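Local coordinates for protein NDP-N-acetyl-D-galactosaminuronic acid dehydrogenase (Methanosarcina mazei Go1, PDB 3G79) that probably oxidises UDP-N-acetyl-D-mannosamine to UDP-N-acetyl-D-mannosaminouronate in two NAD-dependent steps, at residues V35-A40 against V211-P216. Residues are numbered along the deposited sequence; the frame is centred on the assembly and turned at random.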
loop_
_atom_site.group_PDB
_atom_site.type_symbol
_atom_site.label_atom_id
_atom_site.label_comp_id
_atom_site.label_asym_id
_atom_site.label_seq_id
_atom_site.Cartn_x
_atom_site.Cartn_y
_atom_site.Cartn_z
ATOM N N VAL A 35 -3.948 35.867 4.592
ATOM C CA VAL A 35 -4.538 36.761 3.626
ATOM C C VAL A 35 -5.803 36.116 3.053
ATOM O O VAL A 35 -6.740 36.814 2.645
ATOM C CB VAL A 35 -3.426 37.181 2.642
ATOM C CG1 VAL A 35 -3.863 37.178 1.240
ATOM C CG2 VAL A 35 -2.779 38.507 3.102
ATOM N N LEU A 36 -5.855 34.781 3.115
ATOM C CA LEU A 36 -7.055 34.045 2.790
ATOM C C LEU A 36 -8.126 34.272 3.871
ATOM O O LEU A 36 -9.296 34.544 3.546
ATOM C CB LEU A 36 -6.721 32.558 2.657
ATOM C CG LEU A 36 -6.588 31.823 1.320
ATOM C CD1 LEU A 36 -6.692 32.713 0.119
ATOM C CD2 LEU A 36 -5.294 31.048 1.282
ATOM N N PHE A 37 -7.719 34.192 5.143
ATOM C CA PHE A 37 -8.613 34.505 6.257
ATOM C C PHE A 37 -9.209 35.903 6.074
ATOM O O PHE A 37 -10.409 36.082 6.232
ATOM C CB PHE A 37 -7.865 34.519 7.592
ATOM C CG PHE A 37 -7.476 33.164 8.129
ATOM C CD1 PHE A 37 -8.367 32.084 8.097
ATOM C CD2 PHE A 37 -6.222 32.999 8.749
ATOM C CE1 PHE A 37 -7.986 30.836 8.631
ATOM C CE2 PHE A 37 -5.838 31.773 9.295
ATOM C CZ PHE A 37 -6.715 30.676 9.220
ATOM N N ALA A 38 -8.376 36.891 5.734
ATOM C CA ALA A 38 -8.852 38.264 5.682
ATOM C C ALA A 38 -9.844 38.491 4.509
ATOM O O ALA A 38 -10.733 39.336 4.585
ATOM C CB ALA A 38 -7.661 39.279 5.668
ATOM N N ASP A 39 -9.714 37.696 3.448
ATOM C CA ASP A 39 -10.635 37.790 2.304
ATOM C C ASP A 39 -11.984 37.112 2.583
ATOM O O ASP A 39 -12.947 37.365 1.895
ATOM C CB ASP A 39 -10.007 37.179 1.028
ATOM C CG ASP A 39 -10.808 37.506 -0.223
ATOM O OD1 ASP A 39 -11.074 36.565 -1.032
ATOM O OD2 ASP A 39 -11.200 38.704 -0.376
ATOM N N ALA A 40 -12.045 36.229 3.579
ATOM C CA ALA A 40 -13.273 35.537 3.838
ATOM C C ALA A 40 -14.253 36.543 4.406
ATOM O O ALA A 40 -13.993 37.118 5.444
ATOM C CB ALA A 40 -13.039 34.379 4.800
ATOM N N VAL A 211 -12.484 24.100 13.441
ATOM C CA VAL A 211 -13.294 23.905 12.249
ATOM C C VAL A 211 -13.891 25.241 11.765
ATOM O O VAL A 211 -13.841 25.548 10.582
ATOM C CB VAL A 211 -14.414 22.858 12.498
ATOM C CG1 VAL A 211 -15.399 22.826 11.337
ATOM C CG2 VAL A 211 -13.808 21.475 12.689
ATOM N N GLU A 212 -14.404 26.051 12.685
ATOM C CA GLU A 212 -14.976 27.359 12.367
ATOM C C GLU A 212 -13.954 28.330 11.765
ATOM O O GLU A 212 -14.309 29.204 10.943
ATOM C CB GLU A 212 -15.590 27.986 13.613
ATOM C CG GLU A 212 -16.549 27.071 14.373
ATOM C CD GLU A 212 -17.060 27.686 15.677
ATOM O OE1 GLU A 212 -16.825 28.895 15.940
ATOM O OE2 GLU A 212 -17.689 26.934 16.460
ATOM N N LEU A 213 -12.694 28.174 12.177
ATOM C CA LEU A 213 -11.640 29.052 11.724
ATOM C C LEU A 213 -11.315 28.686 10.298
ATOM O O LEU A 213 -11.038 29.546 9.492
ATOM C CB LEU A 213 -10.402 28.912 12.620
ATOM C CG LEU A 213 -9.198 29.749 12.274
ATOM C CD1 LEU A 213 -9.577 31.231 12.220
ATOM C CD2 LEU A 213 -8.017 29.488 13.247
ATOM N N TYR A 214 -11.381 27.398 9.979
ATOM C CA TYR A 214 -10.944 26.949 8.639
ATOM C C TYR A 214 -12.009 26.671 7.565
ATOM O O TYR A 214 -11.673 26.644 6.396
ATOM C CB TYR A 214 -9.967 25.758 8.744
ATOM C CG TYR A 214 -8.659 26.148 9.408
ATOM C CD1 TYR A 214 -7.647 26.812 8.683
ATOM C CD2 TYR A 214 -8.426 25.873 10.745
ATOM C CE1 TYR A 214 -6.452 27.190 9.289
ATOM C CE2 TYR A 214 -7.224 26.250 11.345
ATOM C CZ TYR A 214 -6.247 26.905 10.614
ATOM O OH TYR A 214 -5.056 27.308 11.239
ATOM N N SER A 215 -13.256 26.442 7.937
ATOM C CA SER A 215 -14.298 26.180 6.941
ATOM C C SER A 215 -14.442 27.326 5.929
ATOM O O SER A 215 -14.571 27.052 4.740
ATOM C CB SER A 215 -15.657 25.844 7.589
ATOM O OG SER A 215 -15.711 24.470 7.968
ATOM N N PRO A 216 -14.382 28.606 6.373
ATOM C CA PRO A 216 -14.672 29.647 5.386
ATOM C C PRO A 216 -13.644 29.882 4.270
ATOM O O PRO A 216 -13.989 30.472 3.258
ATOM C CB PRO A 216 -14.860 30.906 6.232
ATOM C CG PRO A 216 -15.265 30.404 7.543
ATOM C CD PRO A 216 -14.504 29.118 7.741
#
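Phe-37 reaches out from the last turn of helix 30-39 and sets the end of its ring against Leu-213 and Tyr-214, near the end of helix 204-214. Both helices belong to the Rossmann-type NAD-binding domain; the first follows strand 20-24 and a glycine-rich turn consistent with the GxGxxG dinucleotide-binding motif.

Most of the apolar contact gathers round that phenyl ring. Leu-213 puts CD1 over one of its faces, 3.9 Å from Phe-37 CE1, and the two side chains cross at about a right angle. Tyr-214 comes instead to the edge: its CE1 lies near the phenyl plane, 3.5 Å from Phe-37 CZ. The two aromatic planes are inclined at 52°, with centroids 5.6 Å apart. Chi1 of -74° in Phe-37 turns CG away from its own carbonyl carbon, and the ring, resting also on Ile-21 and Val-23 of strand 20-24, spans the distance to the second helix. Farther along both segments, Ala-40 CB meets Pro-216 CB at 4.2 Å.

Polar groups contribute no hydrogen bond between the segments. Tyr-214 sends its hydroxyl beyond the phenyl ring to Glu-146, which gives the hydroxyl of this buried tyrosine a partner. The join between the helices therefore rests on side-chain packing beside the sheet, and one backbone oxygen lies alongside: Leu-213 O is 3.4 Å from Phe-37 CE1.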